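Local coordinates for possible thiol-disulfide isomerase (Cytophaga hutchinsonii, PDB 3HCZ), which probably catalyses thiol-disulfide exchange through a thioredoxin-like domain, although its function has not been established, at residues F37-Q42 with Q48-L53; D55-N60 with I65-A70; L115-K120 with I124-I129. All coordinates share one frame; numbering follows the deposited sequence. Where two conformers were deposited one is given.

Contact 1 (F37-Q42 with Q48-L53); sequences FFWDSQ and QETPKL
In the first beta-alpha-beta unit of the thioredoxin fold, Phe-37 and Trp-39 of strand 33-39 meet Thr-50 and Leu-53 of helix 49-60. The loop between the two segments carries a Cys-X-X-Cys sequence, the redox motif of thioredoxin-like thiol-disulfide oxidoreductases and probably of this protein. The axes of strand 37-39 and helix 49-53 come within 10.5 Å of each other. Phe-37 has CG opposite the backbone N (chi1 -174°), which sends its ring at the helix. Leu-53 lays CD2 over one face of that ring. This CH-pi contact runs 3.7 Å from CD2 to the Phe-37 ring centroid, 19° off the normal. Thr-50 takes the edge instead: its OG1 lies in the ring plane, 3.4 Å from Phe-37 CE2. The same OG1 is hydrogen-bonded to Gln-47 OE1, which gives the hydroxyl a polar partner beside the two aromatic rings. Thr-50 CG2 stands over one face of the Trp-39 indole, offset toward the rim. Phe-82 of helix 77-86 also packs against Trp-39 and Thr-50. Past the strand end an Asx turn leads into the Cys-X-X-Cys loop. There Gln-42 N gives a 2.9 Å hydrogen bond to Asp-40 OD1, reached from above the carboxylate plane.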
loop_
_atom_site.group_PDB
_atom_site.type_symbol
_atom_site.label_atom_id
_atom_site.label_comp_id
_atom_site.label_asym_id
_atom_site.label_seq_id
_atom_site.Cartn_x
_atom_site.Cartn_y
_atom_site.Cartn_z
ATOM N N PHE A 37 -0.311 0.568 0.970
ATOM C CA PHE A 37 0.090 0.233 2.367
ATOM C C PHE A 37 1.192 1.131 2.925
ATOM O O PHE A 37 2.352 1.012 2.538
ATOM C CB PHE A 37 0.492 -1.260 2.412
ATOM C CG PHE A 37 0.795 -1.778 3.763
ATOM C CD1 PHE A 37 -0.220 -1.942 4.723
ATOM C CD2 PHE A 37 2.107 -2.111 4.105
ATOM C CE1 PHE A 37 0.090 -2.460 6.017
ATOM C CE2 PHE A 37 2.414 -2.614 5.382
ATOM C CZ PHE A 37 1.397 -2.792 6.328
ATOM N N PHE A 38 0.842 1.993 3.886
ATOM C CA PHE A 38 1.815 2.927 4.447
ATOM C C PHE A 38 2.376 2.326 5.725
ATOM O O PHE A 38 1.611 1.896 6.603
ATOM C CB PHE A 38 1.197 4.304 4.749
ATOM C CG PHE A 38 0.623 5.004 3.548
ATOM C CD1 PHE A 38 1.418 5.889 2.780
ATOM C CD2 PHE A 38 -0.734 4.825 3.199
ATOM C CE1 PHE A 38 0.900 6.543 1.629
ATOM C CE2 PHE A 38 -1.285 5.498 2.056
ATOM C CZ PHE A 38 -0.469 6.347 1.263
ATOM N N TRP A 39 3.702 2.304 5.836
ATOM C CA TRP A 39 4.357 1.613 6.945
ATOM C C TRP A 39 5.696 2.259 7.247
ATOM O O TRP A 39 6.190 3.124 6.492
ATOM C CB TRP A 39 4.516 0.105 6.638
ATOM C CG TRP A 39 5.554 -0.192 5.609
ATOM C CD1 TRP A 39 5.462 -0.001 4.227
ATOM C CD2 TRP A 39 6.861 -0.702 5.863
ATOM N NE1 TRP A 39 6.642 -0.409 3.627
ATOM C CE2 TRP A 39 7.512 -0.825 4.613
ATOM C CE3 TRP A 39 7.546 -1.078 7.035
ATOM C CZ2 TRP A 39 8.826 -1.301 4.505
ATOM C CZ3 TRP A 39 8.846 -1.557 6.930
ATOM C CH2 TRP A 39 9.469 -1.671 5.672
ATOM N N ASP A 40 6.269 1.869 8.395
ATOM C CA ASP A 40 7.487 2.490 8.915
ATOM C C ASP A 40 8.294 1.383 9.586
ATOM O O ASP A 40 7.791 0.694 10.480
ATOM C CB ASP A 40 7.085 3.588 9.919
ATOM C CG ASP A 40 8.255 4.368 10.476
ATOM O OD1 ASP A 40 9.440 4.005 10.310
ATOM O OD2 ASP A 40 7.959 5.369 11.164
ATOM N N SER A 41 9.537 1.198 9.152
ATOM C CA SER A 41 10.382 0.156 9.764
ATOM C C SER A 41 10.663 0.465 11.231
ATOM O O SER A 41 10.883 -0.441 12.046
ATOM C CB SER A 41 11.692 -0.014 8.979
ATOM O OG SER A 41 12.605 1.034 9.305
ATOM N N GLN A 42 10.611 1.742 11.588
ATOM C CA GLN A 42 10.877 2.120 12.975
ATOM C C GLN A 42 9.774 1.743 13.939
ATOM O O GLN A 42 9.890 1.978 15.128
ATOM C CB GLN A 42 11.222 3.597 13.070
ATOM C CG GLN A 42 12.454 3.922 12.218
ATOM C CD GLN A 42 13.612 2.986 12.521
ATOM O OE1 GLN A 42 14.301 3.176 13.509
ATOM N NE2 GLN A 42 13.836 1.973 11.675
ATOM N N GLN A 48 3.948 -6.740 13.016
ATOM C CA GLN A 48 3.220 -7.881 12.449
ATOM C C GLN A 48 2.490 -7.704 11.134
ATOM O O GLN A 48 2.489 -8.622 10.318
ATOM C CB GLN A 48 2.258 -8.449 13.479
ATOM C CG GLN A 48 3.022 -9.033 14.639
ATOM C CD GLN A 48 3.709 -10.336 14.274
ATOM O OE1 GLN A 48 4.942 -10.407 14.148
ATOM N NE2 GLN A 48 2.914 -11.378 14.100
ATOM N N GLU A 49 1.875 -6.542 10.931
ATOM C CA GLU A 49 1.018 -6.319 9.780
ATOM C C GLU A 49 1.806 -6.458 8.487
ATOM O O GLU A 49 1.332 -7.072 7.512
ATOM C CB GLU A 49 0.410 -4.930 9.840
ATOM C CG GLU A 49 -0.567 -4.754 10.981
ATOM C CD GLU A 49 0.049 -4.120 12.207
ATOM O OE1 GLU A 49 1.301 -4.136 12.343
ATOM O OE2 GLU A 49 -0.733 -3.607 13.035
ATOM N N THR A 50 3.023 -5.899 8.477
ATOM C CA THR A 50 3.811 -5.879 7.234
ATOM C C THR A 50 4.107 -7.307 6.685
ATOM O O THR A 50 3.740 -7.615 5.526
ATOM C CB THR A 50 5.065 -4.956 7.351
ATOM O OG1 THR A 50 4.628 -3.633 7.700
ATOM C CG2 THR A 50 5.843 -4.880 6.004
ATOM N N PRO A 51 4.740 -8.188 7.495
ATOM C CA PRO A 51 5.059 -9.495 6.936
ATOM C C PRO A 51 3.813 -10.356 6.718
ATOM O O PRO A 51 3.804 -11.197 5.814
ATOM C CB PRO A 51 5.973 -10.124 8.005
ATOM C CG PRO A 51 5.618 -9.380 9.286
ATOM C CD PRO A 51 5.407 -7.983 8.795
ATOM N N LYS A 52 2.790 -10.181 7.545
ATOM C CA LYS A 52 1.571 -10.930 7.348
ATOM C C LYS A 52 0.842 -10.528 6.062
ATOM O O LYS A 52 0.255 -11.374 5.395
ATOM C CB LYS A 52 0.643 -10.791 8.551
ATOM C CG LYS A 52 1.101 -11.669 9.722
ATOM C CD LYS A 52 0.195 -11.503 10.928
ATOM C CE LYS A 52 0.496 -12.514 12.026
ATOM N NZ LYS A 52 0.027 -13.888 11.660
ATOM N N LEU A 53 0.846 -9.233 5.746
ATOM C CA LEU A 53 0.293 -8.757 4.477
ATOM C C LEU A 53 1.127 -9.357 3.343
ATOM O O LEU A 53 0.594 -9.714 2.294
ATOM C CB LEU A 53 0.318 -7.219 4.393
ATOM C CG LEU A 53 -0.295 -6.651 3.097
ATOM C CD1 LEU A 53 -1.783 -7.069 2.921
ATOM C CD2 LEU A 53 -0.127 -5.126 3.013
#

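Contact 2 (D55-N60 with I65-A70); sequences DWWLKN and IQVYAA
Trp-56 and Trp-57 share one first torsion, with CG opposite the backbone N (chi1 175° in each); it brings Trp-56 to Ile-65, and Trp-57 to Ile-65, Gln-66 and Val-67. The contact lies in the second half of the beta-alpha-beta unit of the thioredoxin fold, where the chain leaves helix 49-60 and re-enters the sheet as strand 65-71. The axes of segments 55-60 and 65-70 run roughly antiparallel and approach to 8.8 Å. Trp-57 makes the polar link. Its NE1 donates to Ile-65 O over 3.0 Å, with an N-H...O angle of 142°. The acceptor lies near the indole plane, while NE1 is tilted out of the carbonyl plane. Val-67 CG2 packs 3.7 Å from Trp-57 CD1, and Gln-66 OE1 lies 3.7 Å from CZ2 of the same indole. Val-67 N donates to Gln-66 OE1 (2.8 Å), on a lone pair in the plane of the side-chain carbonyl. An alanine in place of Trp-57 would take away this indole, which would probably leave Ile-65 O without its side-chain donor and open a gap beside Val-67. Ile-65 points at the helix. Its CD1 rests 3.9 Å from Trp-56 CH2, and CG2 lies near the same ring corner. Trp-56 also meets helix 134-147, where its NE1 is hydrogen-bonded to Asp-135 OD1. Ile-65 CD1 touches the backbone O of Asn-60, whose amide folds back over one face of the Trp-56 indole. There Asn-60 ND2 gives Trp-56 O a nearly straight bond of 2.7 Å and 171°, with the oxygen in the amide plane.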
loop_
_atom_site.group_PDB
_atom_site.type_symbol
_atom_site.label_atom_id
_atom_site.label_comp_id
_atom_site.label_asym_id
_atom_site.label_seq_id
_atom_site.Cartn_x
_atom_site.Cartn_y
_atom_site.Cartn_z
ATOM N N ASP A 55 2.740 -12.259 3.335
ATOM C CA ASP A 55 2.321 -13.639 3.217
ATOM C C ASP A 55 0.992 -13.736 2.493
ATOM O O ASP A 55 0.832 -14.588 1.632
ATOM C CB ASP A 55 2.156 -14.290 4.584
ATOM C CG ASP A 55 3.455 -14.453 5.318
ATOM O OD1 ASP A 55 4.547 -14.509 4.697
ATOM O OD2 ASP A 55 3.367 -14.558 6.558
ATOM N N TRP A 56 0.046 -12.873 2.870
ATOM C CA TRP A 56 -1.267 -12.803 2.201
ATOM C C TRP A 56 -1.103 -12.502 0.693
ATOM O O TRP A 56 -1.748 -13.126 -0.140
ATOM C CB TRP A 56 -2.181 -11.771 2.890
ATOM C CG TRP A 56 -3.496 -11.580 2.157
ATOM C CD1 TRP A 56 -4.687 -12.232 2.396
ATOM C CD2 TRP A 56 -3.743 -10.697 1.047
ATOM N NE1 TRP A 56 -5.651 -11.808 1.504
ATOM C CE2 TRP A 56 -5.099 -10.879 0.661
ATOM C CE3 TRP A 56 -2.942 -9.783 0.327
ATOM C CZ2 TRP A 56 -5.682 -10.161 -0.391
ATOM C CZ3 TRP A 56 -3.523 -9.073 -0.733
ATOM C CH2 TRP A 56 -4.882 -9.278 -1.083
ATOM N N TRP A 57 -0.249 -11.522 0.376
ATOM C CA TRP A 57 0.012 -11.106 -0.986
ATOM C C TRP A 57 0.606 -12.251 -1.815
ATOM O O TRP A 57 0.199 -12.479 -2.971
ATOM C CB TRP A 57 0.933 -9.883 -1.007
ATOM C CG TRP A 57 1.325 -9.484 -2.396
ATOM C CD1 TRP A 57 0.530 -8.880 -3.340
ATOM C CD2 TRP A 57 2.613 -9.648 -2.997
ATOM N NE1 TRP A 57 1.253 -8.701 -4.525
ATOM C CE2 TRP A 57 2.532 -9.140 -4.324
ATOM C CE3 TRP A 57 3.834 -10.161 -2.544
ATOM C CZ2 TRP A 57 3.625 -9.141 -5.192
ATOM C CZ3 TRP A 57 4.911 -10.210 -3.430
ATOM C CH2 TRP A 57 4.801 -9.689 -4.735
ATOM N N LEU A 58 1.564 -12.978 -1.240
ATOM C CA LEU A 58 2.128 -14.113 -1.945
ATOM C C LEU A 58 1.019 -15.085 -2.366
ATOM O O LEU A 58 1.081 -15.636 -3.464
ATOM C CB LEU A 58 3.152 -14.848 -1.083
ATOM C CG LEU A 58 4.472 -14.152 -0.849
ATOM C CD1 LEU A 58 5.313 -14.978 0.124
ATOM C CD2 LEU A 58 5.251 -13.974 -2.177
ATOM N N LYS A 59 0.011 -15.277 -1.507
ATOM C CA LYS A 59 -1.083 -16.230 -1.765
ATOM C C LYS A 59 -2.154 -15.710 -2.727
ATOM O O LYS A 59 -2.890 -16.493 -3.340
ATOM C CB LYS A 59 -1.774 -16.635 -0.458
ATOM C CG LYS A 59 -0.973 -17.605 0.350
ATOM C CD LYS A 59 -1.445 -17.611 1.797
ATOM C CE LYS A 59 -0.503 -18.466 2.652
ATOM N NZ LYS A 59 -0.078 -17.719 3.895
ATOM N N ASN A 60 -2.244 -14.392 -2.853
ATOM C CA ASN A 60 -3.347 -13.782 -3.577
ATOM C C ASN A 60 -2.921 -12.985 -4.806
ATOM O O ASN A 60 -3.775 -12.525 -5.570
ATOM C CB ASN A 60 -4.176 -12.916 -2.621
ATOM C CG ASN A 60 -4.937 -13.739 -1.608
ATOM O OD1 ASN A 60 -6.050 -14.178 -1.867
ATOM N ND2 ASN A 60 -4.348 -13.956 -0.452
ATOM N N ILE A 65 -3.250 -8.667 -8.004
ATOM C CA ILE A 65 -3.171 -7.709 -6.870
ATOM C C ILE A 65 -1.737 -7.297 -6.652
ATOM O O ILE A 65 -0.868 -8.156 -6.527
ATOM C CB ILE A 65 -3.735 -8.344 -5.591
ATOM C CG1 ILE A 65 -5.174 -8.768 -5.844
ATOM C CG2 ILE A 65 -3.624 -7.385 -4.427
ATOM C CD1 ILE A 65 -5.740 -9.716 -4.817
ATOM N N GLN A 66 -1.474 -5.995 -6.687
ATOM C CA GLN A 66 -0.160 -5.478 -6.303
ATOM C C GLN A 66 -0.276 -4.769 -4.941
ATOM O O GLN A 66 -1.341 -4.193 -4.624
ATOM C CB GLN A 66 0.417 -4.542 -7.400
ATOM C CG GLN A 66 1.812 -3.908 -7.065
ATOM C CD GLN A 66 2.859 -4.964 -6.845
ATOM O OE1 GLN A 66 2.962 -5.528 -5.754
ATOM N NE2 GLN A 66 3.633 -5.278 -7.896
ATOM N N VAL A 67 0.802 -4.782 -4.152
ATOM C CA VAL A 67 0.885 -3.911 -2.966
ATOM C C VAL A 67 1.892 -2.787 -3.274
ATOM O O VAL A 67 3.049 -3.047 -3.652
ATOM C CB VAL A 67 1.344 -4.656 -1.695
ATOM C CG1 VAL A 67 1.488 -3.668 -0.495
ATOM C CG2 VAL A 67 0.377 -5.827 -1.339
ATOM N N TYR A 68 1.393 -1.555 -3.163
ATOM C CA TYR A 68 2.211 -0.357 -3.288
ATOM C C TYR A 68 2.600 -0.098 -1.849
ATOM O O TYR A 68 1.823 0.536 -1.074
ATOM C CB TYR A 68 1.368 0.775 -3.903
ATOM C CG TYR A 68 2.198 1.954 -4.403
ATOM C CD1 TYR A 68 2.757 1.931 -5.687
ATOM C CD2 TYR A 68 2.353 3.091 -3.623
ATOM C CE1 TYR A 68 3.512 3.018 -6.164
ATOM C CE2 TYR A 68 3.099 4.208 -4.099
ATOM C CZ TYR A 68 3.672 4.146 -5.359
ATOM O OH TYR A 68 4.412 5.239 -5.801
ATOM N N ALA A 69 3.765 -0.652 -1.447
ATOM C CA ALA A 69 4.152 -0.647 -0.053
ATOM C C ALA A 69 4.935 0.657 0.168
ATOM O O ALA A 69 6.130 0.747 -0.163
ATOM C CB ALA A 69 4.981 -1.882 0.340
ATOM N N ALA A 70 4.216 1.665 0.642
ATOM C CA ALA A 70 4.725 3.058 0.722
ATOM C C ALA A 70 5.377 3.269 2.100
ATOM O O ALA A 70 4.705 3.558 3.095
ATOM C CB ALA A 70 3.567 4.042 0.495
#

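Contact 3 (L115-K120 with I124-I129); sequences LYVLDK and IIAKRI. With SO4 (sulfate ion), chain D.
A classic beta bulge lies in this antiparallel hairpin: Ile-125 and Ala-126 both face Val-117. The register slips by one residue between the Val-117/Ala-126 and Leu-118/Ile-124 pairs. Val-117 O therefore receives two N-H groups, a short bond from Ile-125 N (2.8 Å) and a weak one from Ala-126 N (3.3 Å). Val-117 N donates back to Ala-126 O at 3.0 Å. A chi1 of 60° puts Ile-125 CG1 between backbone N and carbonyl carbon, which turns it toward Val-117 CG1 at 3.7 Å. Ala-126 CB fits against Val-117 CB. The face of Val-117 and Ala-126 is covered by Leu-134 and Phe-137 of helix 134-147. On the face of Tyr-116 and Leu-118, Leu-118 CD2 packs 3.7 Å from Ile-124 CG1. Tyr-116 runs alongside Arg-128, with ring and guanidinium planes 79° apart. In the conformer given, Arg-128 NE donates to Tyr-116 OH over 3.3 Å, and the hydroxyl is tilted out of the guanidinium plane. The arginine's charge is consistent with a sulfate nearby. Because two N-H groups share Val-117 O, the Ile-125 one being the stronger, the bulge keeps the strands bonded through the shift.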
loop_
_atom_site.group_PDB
_atom_site.type_symbol
_atom_site.label_atom_id
_atom_site.label_comp_id
_atom_site.label_asym_id
_atom_site.label_seq_id
_atom_site.Cartn_x
_atom_site.Cartn_y
_atom_site.Cartn_z
ATOM N N LEU A 115 -3.769 0.978 5.611
ATOM C CA LEU A 115 -4.029 0.222 4.375
ATOM C C LEU A 115 -5.295 0.735 3.641
ATOM O O LEU A 115 -6.370 0.922 4.275
ATOM C CB LEU A 115 -4.204 -1.270 4.752
ATOM C CG LEU A 115 -4.364 -2.305 3.636
ATOM C CD1 LEU A 115 -3.940 -3.641 4.175
ATOM C CD2 LEU A 115 -5.837 -2.361 3.174
ATOM N N TYR A 116 -5.170 0.988 2.345
ATOM C CA TYR A 116 -6.325 1.276 1.479
ATOM C C TYR A 116 -6.403 0.224 0.409
ATOM O O TYR A 116 -5.374 -0.279 -0.015
ATOM C CB TYR A 116 -6.179 2.642 0.793
ATOM C CG TYR A 116 -6.236 3.801 1.767
ATOM C CD1 TYR A 116 -7.444 4.461 2.012
ATOM C CD2 TYR A 116 -5.081 4.235 2.457
ATOM C CE1 TYR A 116 -7.497 5.553 2.902
ATOM C CE2 TYR A 116 -5.141 5.312 3.377
ATOM C CZ TYR A 116 -6.349 5.965 3.582
ATOM O OH TYR A 116 -6.481 7.022 4.477
ATOM N N VAL A 117 -7.604 -0.119 -0.057
ATOM C CA VAL A 117 -7.720 -0.994 -1.202
ATOM C C VAL A 117 -8.243 -0.114 -2.335
ATOM O O VAL A 117 -9.229 0.628 -2.178
ATOM C CB VAL A 117 -8.697 -2.188 -0.944
ATOM C CG1 VAL A 117 -8.770 -3.112 -2.159
ATOM C CG2 VAL A 117 -8.232 -2.977 0.329
ATOM N N LEU A 118 -7.577 -0.201 -3.483
ATOM C CA LEU A 118 -7.985 0.577 -4.658
ATOM C C LEU A 118 -8.377 -0.384 -5.772
ATOM O O LEU A 118 -7.775 -1.453 -5.905
ATOM C CB LEU A 118 -6.802 1.413 -5.197
ATOM C CG LEU A 118 -6.010 2.202 -4.146
ATOM C CD1 LEU A 118 -4.772 2.956 -4.694
ATOM C CD2 LEU A 118 -6.949 3.178 -3.350
ATOM N N ASP A 119 -9.312 0.039 -6.607
ATOM C CA ASP A 119 -9.669 -0.770 -7.786
ATOM C C ASP A 119 -8.673 -0.608 -8.967
ATOM O O ASP A 119 -7.589 0.017 -8.823
ATOM C CB ASP A 119 -11.145 -0.537 -8.206
ATOM C CG ASP A 119 -11.371 0.778 -8.948
ATOM O OD1 ASP A 119 -10.436 1.561 -9.208
ATOM O OD2 ASP A 119 -12.533 1.037 -9.307
ATOM N N LYS A 120 -9.022 -1.173 -10.134
ATOM C CA LYS A 120 -8.098 -1.117 -11.277
ATOM C C LYS A 120 -7.748 0.321 -11.692
ATOM O O LYS A 120 -6.642 0.555 -12.198
ATOM C CB LYS A 120 -8.596 -1.894 -12.495
ATOM C CG LYS A 120 -9.698 -1.215 -13.233
ATOM C CD LYS A 120 -9.906 -1.857 -14.627
ATOM C CE LYS A 120 -9.223 -1.014 -15.696
ATOM N NZ LYS A 120 -8.234 -1.828 -16.468
ATOM N N ILE A 124 -10.799 4.468 -4.553
ATOM C CA ILE A 124 -10.748 3.919 -3.223
ATOM C C ILE A 124 -11.983 3.048 -2.995
ATOM O O ILE A 124 -13.140 3.552 -3.052
ATOM C CB ILE A 124 -10.687 5.070 -2.159
ATOM C CG1 ILE A 124 -9.345 5.842 -2.290
ATOM C CG2 ILE A 124 -10.865 4.495 -0.707
ATOM C CD1 ILE A 124 -9.400 7.232 -1.642
ATOM N N ILE A 125 -11.755 1.770 -2.688
ATOM C CA ILE A 125 -12.913 0.852 -2.428
ATOM C C ILE A 125 -12.976 0.331 -0.974
ATOM O O ILE A 125 -14.016 -0.166 -0.536
ATOM C CB ILE A 125 -12.999 -0.326 -3.442
ATOM C CG1 ILE A 125 -11.728 -1.201 -3.416
ATOM C CG2 ILE A 125 -13.229 0.228 -4.884
ATOM C CD1 ILE A 125 -11.849 -2.460 -4.352
ATOM N N ALA A 126 -11.896 0.526 -0.229
ATOM C CA ALA A 126 -11.824 0.223 1.189
ATOM C C ALA A 126 -10.809 1.171 1.862
ATOM O O ALA A 126 -9.757 1.474 1.301
ATOM C CB ALA A 126 -11.478 -1.258 1.441
ATOM N N LYS A 127 -11.164 1.696 3.035
ATOM C CA LYS A 127 -10.308 2.685 3.726
ATOM C C LYS A 127 -9.868 2.176 5.095
ATOM O O LYS A 127 -10.704 1.914 5.936
ATOM C CB LYS A 127 -11.074 3.994 4.035
ATOM C CG LYS A 127 -11.683 4.725 2.843
ATOM C CD LYS A 127 -12.131 6.160 3.288
ATOM C CE LYS A 127 -13.584 6.183 3.678
ATOM N NZ LYS A 127 -14.138 7.579 3.819
ATOM N N ARG A 128 -8.554 2.039 5.295
ATOM C CA ARG A 128 -7.995 1.832 6.631
ATOM C C ARG A 128 -8.545 0.579 7.307
ATOM O O ARG A 128 -8.896 0.591 8.510
ATOM C CB ARG A 128 -8.225 3.065 7.515
ATOM C CG ARG A 128 -7.432 4.282 7.052
ATOM C CD ARG A 128 -7.491 5.398 8.095
ATOM N NE ARG A 128 -6.673 6.537 7.712
ATOM C CZ ARG A 128 -5.570 6.925 8.342
ATOM N NH1 ARG A 128 -5.120 6.280 9.396
ATOM N NH2 ARG A 128 -4.923 7.974 7.907
ATOM N N ILE A 129 -8.640 -0.499 6.541
ATOM C CA ILE A 129 -9.116 -1.786 7.069
ATOM C C ILE A 129 -7.900 -2.652 7.416
ATOM O O ILE A 129 -6.780 -2.368 6.967
ATOM C CB ILE A 129 -10.077 -2.495 6.084
ATOM C CG1 ILE A 129 -9.363 -2.773 4.757
ATOM C CG2 ILE A 129 -11.310 -1.608 5.821
ATOM C CD1 ILE A 129 -10.144 -3.764 3.886
HETATM S S SO4 D . -8.982 5.374 11.739
HETATM O O1 SO4 D . -10.176 5.179 10.868
HETATM O O2 SO4 D . -8.975 4.571 12.954
HETATM O O3 SO4 D . -7.871 4.964 10.898
HETATM O O4 SO4 D . -8.798 6.751 12.183
HETATM O O HOH W 1 -5.271 0.264 7.952
#

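The three contacts share the central sheet of the thioredoxin fold. Contacts 1 and 2 use the two ends of helix 49-60 and have centres about 11 Å apart. Their strands are neighbours, with probable hydrogen bonds from Phe-37 N to Tyr-68 O (3.0 Å) and from Ala-70 N to Phe-37 O (2.7 Å). Contact 3 lies across strand 33-39 from contact 2. Those two do not touch, and their nearest atoms are about 7 Å apart. Contacts 1 and 3, with centres about 16 Å apart, meet where Leu-53 CD1 packs 4.2 Å from Leu-115 CD1. The Cys-X-X-Cys loop, probably the redox site, lies in the chain between the two segments of contact 1. The sulfate near Arg-128 in contact 3 is probably from the crystallisation liquor and does not mark that site.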